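Local coordinates for thymidylate synthase ThyX (Streptomyces cacaoi subsp. asoensis, PDB 4P5B) that methylates UMP and dUMP as an FAD-dependent homotetramer of the ThyX family, at the interface of chains A and B. Coordinates in Å, arbitrary orientation; residue numbers count along the deposited sequence, not the author numbering. Chains: chain A/B, Thymidylate synthase ThyX.

Contact 1: the interface of chains A and B. Residues chain A 83, 113, 118, 121, 204-206; chain B 98, 163, 166.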
# COMPACT_ATOMS: atom_id res chain seq x y z
N HIS A 83 17.00 -7.06 -1.26
CA HIS A 83 16.06 -7.61 -2.21
C HIS A 83 14.66 -7.86 -1.61
O HIS A 83 13.66 -7.53 -2.19
CB HIS A 83 16.61 -8.88 -2.91
CG HIS A 83 17.81 -8.58 -3.74
ND1 HIS A 83 18.73 -9.54 -4.10
CD2 HIS A 83 18.27 -7.41 -4.24
CE1 HIS A 83 19.71 -8.97 -4.77
NE2 HIS A 83 19.43 -7.69 -4.92
N ARG A 113 27.57 -22.83 -5.98
CA ARG A 113 27.06 -21.58 -6.50
C ARG A 113 27.75 -21.33 -7.82
O ARG A 113 28.97 -21.39 -7.88
CB ARG A 113 27.48 -20.47 -5.54
CG ARG A 113 26.38 -19.61 -4.99
CD ARG A 113 25.80 -18.86 -6.10
NE ARG A 113 25.28 -17.55 -5.78
CZ ARG A 113 25.03 -16.68 -6.75
NH1 ARG A 113 25.26 -17.03 -8.02
NH2 ARG A 113 24.54 -15.48 -6.49
N GLU A 118 25.34 -14.61 -12.33
CA GLU A 118 24.84 -14.07 -13.58
C GLU A 118 25.40 -12.69 -13.75
O GLU A 118 25.10 -11.79 -12.96
CB GLU A 118 23.31 -14.01 -13.59
CG GLU A 118 22.59 -15.32 -13.24
CD GLU A 118 21.21 -15.09 -12.60
OE1 GLU A 118 20.24 -14.78 -13.35
OE2 GLU A 118 21.09 -15.22 -11.35
N PRO A 121 21.95 -10.36 -15.39
CA PRO A 121 20.73 -11.19 -15.19
C PRO A 121 19.73 -11.10 -16.37
O PRO A 121 19.44 -10.00 -16.86
CB PRO A 121 20.11 -10.60 -13.93
CG PRO A 121 21.29 -9.98 -13.22
CD PRO A 121 22.20 -9.46 -14.25
N HIS A 204 14.57 -13.41 -13.23
CA HIS A 204 15.99 -13.71 -12.99
C HIS A 204 16.60 -13.21 -11.63
O HIS A 204 17.61 -12.53 -11.63
CB HIS A 204 16.82 -13.16 -14.16
CG HIS A 204 16.40 -13.75 -15.47
ND1 HIS A 204 16.88 -14.97 -15.91
CD2 HIS A 204 15.47 -13.35 -16.37
CE1 HIS A 204 16.28 -15.28 -17.05
NE2 HIS A 204 15.43 -14.31 -17.35
N PRO A 205 15.98 -13.54 -10.50
CA PRO A 205 16.51 -13.08 -9.20
C PRO A 205 17.95 -13.59 -8.92
O PRO A 205 18.36 -14.63 -9.50
CB PRO A 205 15.58 -13.77 -8.20
CG PRO A 205 15.19 -15.03 -8.93
CD PRO A 205 15.00 -14.63 -10.35
N GLN A 206 18.70 -12.87 -8.08
CA GLN A 206 20.00 -13.36 -7.54
C GLN A 206 19.76 -14.68 -6.78
O GLN A 206 18.70 -14.87 -6.18
CB GLN A 206 20.60 -12.36 -6.54
CG GLN A 206 21.99 -12.75 -6.13
CD GLN A 206 22.90 -11.57 -5.92
OE1 GLN A 206 22.57 -10.43 -6.29
NE2 GLN A 206 24.05 -11.82 -5.31
N ARG B 98 24.16 -5.57 -9.52
CA ARG B 98 24.15 -6.83 -10.28
C ARG B 98 24.38 -6.61 -11.80
O ARG B 98 24.89 -7.53 -12.52
CB ARG B 98 22.81 -7.60 -10.17
CG ARG B 98 22.41 -8.07 -8.75
CD ARG B 98 21.08 -8.78 -8.82
NE ARG B 98 21.19 -10.10 -9.48
CZ ARG B 98 20.20 -10.69 -10.18
NH1 ARG B 98 19.02 -10.07 -10.36
NH2 ARG B 98 20.38 -11.88 -10.77
N GLU B 163 27.38 -9.45 -9.40
CA GLU B 163 26.50 -9.60 -8.27
C GLU B 163 27.19 -10.37 -7.15
O GLU B 163 26.69 -10.37 -6.04
CB GLU B 163 25.23 -10.35 -8.69
CG GLU B 163 25.43 -11.84 -8.84
CD GLU B 163 24.17 -12.59 -9.23
OE1 GLU B 163 24.16 -13.84 -9.19
OE2 GLU B 163 23.18 -11.95 -9.57
N ARG B 166 30.48 -7.75 -5.74
CA ARG B 166 30.07 -6.65 -4.88
C ARG B 166 29.88 -7.06 -3.43
O ARG B 166 29.63 -6.19 -2.59
CB ARG B 166 28.82 -6.00 -5.44
CG ARG B 166 27.57 -6.94 -5.55
CD ARG B 166 26.69 -7.09 -4.26
NE ARG B 166 25.50 -7.83 -4.68
CZ ARG B 166 24.34 -7.25 -4.98
NH1 ARG B 166 24.17 -5.94 -4.78
NH2 ARG B 166 23.34 -7.98 -5.45

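Contact 2: the interface of chains A and B. Residues chain A 163-164, 167; chain B 109, 113-114, 116-117, 206, 208.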
# COMPACT_ATOMS: atom_id res chain seq x y z
N GLU A 163 26.36 3.84 14.69
CA GLU A 163 25.77 4.20 13.42
C GLU A 163 26.78 4.68 12.40
O GLU A 163 26.49 4.71 11.19
CB GLU A 163 24.69 5.24 13.63
CG GLU A 163 25.18 6.59 14.17
CD GLU A 163 24.07 7.66 14.14
OE1 GLU A 163 24.42 8.86 14.13
OE2 GLU A 163 22.85 7.33 14.14
N ILE A 164 27.94 5.10 12.89
CA ILE A 164 29.00 5.61 12.05
C ILE A 164 30.02 4.48 11.86
O ILE A 164 30.52 4.28 10.75
CB ILE A 164 29.75 6.79 12.74
CG1 ILE A 164 28.92 8.07 12.73
CG2 ILE A 164 31.20 7.10 12.08
CD1 ILE A 164 28.57 8.50 11.29
N LEU A 167 29.85 2.03 8.82
CA LEU A 167 29.98 2.41 7.43
C LEU A 167 30.99 1.55 6.70
O LEU A 167 30.96 1.49 5.47
CB LEU A 167 30.47 3.84 7.26
CG LEU A 167 29.79 5.04 7.94
CD1 LEU A 167 30.24 6.27 7.31
CD2 LEU A 167 28.31 4.90 7.90
N PRO B 109 31.64 10.74 6.82
CA PRO B 109 30.99 11.91 7.43
C PRO B 109 31.94 13.11 7.34
O PRO B 109 33.17 12.92 7.30
CB PRO B 109 30.84 11.54 8.90
CG PRO B 109 31.22 10.08 9.03
CD PRO B 109 31.80 9.59 7.72
N ARG B 113 29.93 16.82 11.26
CA ARG B 113 28.85 15.85 11.43
C ARG B 113 29.07 15.06 12.69
O ARG B 113 28.13 14.83 13.47
CB ARG B 113 28.78 14.89 10.23
CG ARG B 113 27.51 13.97 10.20
CD ARG B 113 27.78 12.68 10.91
NE ARG B 113 26.76 11.65 10.76
CZ ARG B 113 26.01 11.22 11.77
NH1 ARG B 113 26.14 11.77 12.98
NH2 ARG B 113 25.11 10.25 11.57
N LEU B 114 30.32 14.67 12.88
CA LEU B 114 30.71 13.73 13.92
C LEU B 114 30.39 14.17 15.35
O LEU B 114 30.29 13.35 16.25
CB LEU B 114 32.19 13.39 13.77
CG LEU B 114 32.52 12.00 13.26
CD1 LEU B 114 33.00 11.19 14.45
CD2 LEU B 114 31.32 11.34 12.60
N ARG B 116 27.68 14.98 16.38
CA ARG B 116 26.24 14.79 16.47
C ARG B 116 25.95 13.30 16.18
O ARG B 116 25.07 12.94 15.37
CB ARG B 116 25.52 15.73 15.48
N GLN B 117 26.72 12.45 16.85
CA GLN B 117 26.60 10.98 16.69
C GLN B 117 25.57 10.49 17.70
O GLN B 117 25.57 10.97 18.83
CB GLN B 117 27.94 10.30 16.95
CG GLN B 117 29.06 10.64 15.97
CD GLN B 117 30.46 10.40 16.57
OE1 GLN B 117 31.23 11.33 16.72
NE2 GLN B 117 30.76 9.16 16.91
N GLN B 206 19.12 8.85 11.72
CA GLN B 206 20.52 9.12 11.46
C GLN B 206 20.64 10.43 10.62
O GLN B 206 19.73 10.79 9.84
CB GLN B 206 21.12 7.89 10.77
CG GLN B 206 22.55 8.03 10.37
CD GLN B 206 23.28 6.72 10.37
OE1 GLN B 206 22.72 5.62 10.66
NE2 GLN B 206 24.58 6.82 10.14
N GLU B 208 22.45 11.40 8.12
CA GLU B 208 22.52 11.25 6.68
C GLU B 208 21.15 11.13 6.01
O GLU B 208 20.95 11.80 4.98
CB GLU B 208 23.45 10.08 6.31
CG GLU B 208 24.90 10.40 6.53
CD GLU B 208 25.35 10.20 8.02
OE1 GLU B 208 26.47 10.66 8.37
OE2 GLU B 208 24.63 9.59 8.84
O HOH W 1 22.86 10.84 13.63

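Contact 1: the interface of chains A and B
B:Arg98 buries its guanidinium against chain A by reaching the backbone carbonyl of A:His204 end-on, with both terminal nitrogens on one oxygen. NH2 lies 3.0 Å from A:His204 O and NH1 lies 3.1 Å from the same A:His204 O; the oxygen sits close to the guanidinium plane, and the two donors arrive from opposite faces of the carbonyl plane. The bend at chi3 (72°) turns the otherwise extended chain so that the edge carrying NE turns to its own subunit, where B:Arg98 NE bonds B:Glu163 OE2 at 2.7 Å, nearly along the carboxylate's C-O axis. One face of the guanidinium is approached by the backbone N of A:Gln206, the opposite face by CG of A:Pro121 over its centre; A:Pro121 is poorly ordered, as is A:Glu118, whose carboxylate forms a looser salt bridge at the edge. An alanine in place of B:Arg98 would probably leave the A:His204 carbonyl without these two donors and the B:Glu163 carboxylate freer to turn.

A:Gln206 comes toward B:Glu163 tip to tip, its amide stacked on the carboxylate with the planes 11° apart and A:Gln206 CD 3.7 Å from B:Glu163 CD. The amide has a partner at each end. OE1 accepts from B:Arg166 NH2 at 2.7 Å, within the guanidinium plane, while NE2 makes a weak bond to the main-chain O of B:Glu163. That same carbonyl receives B:Arg166 NE, so B:Arg166 spans the two oxygens and probably helps set the rotation of the glutamine amide. This is the intersubunit region where the family's shared dUMP site is expected to draw on B:Arg98 and B:Arg166.

At the far end of B:Glu163, OE1 is met from above the carboxylate plane by A:Arg113 NH2, a salt bridge of 3.2 Å that runs almost straight, 165° at the hydrogen.

Contact 2: the interface of chains A and B
The terminal methyl of A:Ile164, the residue of this patch with most surface buried, rests over one face of the B:Arg113 guanidinium, toward its rim, with A:Ile164 CD1 3.7 Å from B:Arg113 NE. This is a patch of the two-fold subunit interface of the ThyX homotetramer, where 3-10 helix 111-116 and B:Gln206 meet helix 162-165 of chain A. The side chain places the methyl there by setting CG1 anti to the carbonyl carbon (chi1 -75°), and the two residues approach tip to tip. The same CD1 also touches the ring of B:Pro109, 3.8 Å from B:Pro109 CG. Next to it CD1 of A:Leu167 meets B:Pro109 CD, so two aliphatic branches of chain A close on one proline. B:Leu114 reaches the CG1 of A:Ile164 more distantly and is poorly ordered.

Polar contacts fill the other flank. A:Glu163 and B:Gln206 meet tip to tip, carboxylate stacked on amide with the planes 13° apart and A:Glu163 OE2 3.8 Å from B:Gln206 CD. Alongside this packing, B:Gln206 NE2 donates 3.0 Å to the main-chain O of A:Glu163, from well above the carbonyl plane rather than within it. A:Glu163 OE1 takes B:Arg113 NH2 at 3.0 Å in a salt bridge, again from above the carboxylate plane, and water 1 touches both of these atoms.

B:Glu208, in helix 207-223, is the second-shell residue that positions the two donors. It grips B:Arg113 side-on: OE1 takes NE and OE2 takes NH2, each on the syn side of the carboxylate, which holds the guanidinium flat beneath the isoleucine methyl. The NE bond is the straighter, 177° at the hydrogen. Negative charge from both glutamates would be expected to steady the arginine between them. B:Glu208 OE2 accepts a second donor as well: B:Gln206 NE2 comes from the opposite face of the carboxylate to B:Arg113 NH2, with B:Gln206 NE2 3.1 Å from B:Glu208 OE2.

About 30 Å separates the C-alpha centres of contact 1 and contact 2, which lie in the two symmetry-related halves of a single two-fold interface. Glu163, Gln206 and Arg113 appear in both with the chains exchanged: helix 162-165 comes from chain B in contact 1 and from chain A in contact 2. The two-fold thus repeats one glutamate-centred link at both ends of the interface, its Gln206 bond weak in contact 1. Contact 1 is centred about 8 Å from A:Arg193 and contact 2 about 13 Å from B:Arg193, the predicted active-site arginines, consistent with nucleotide pockets built jointly by paired subunits.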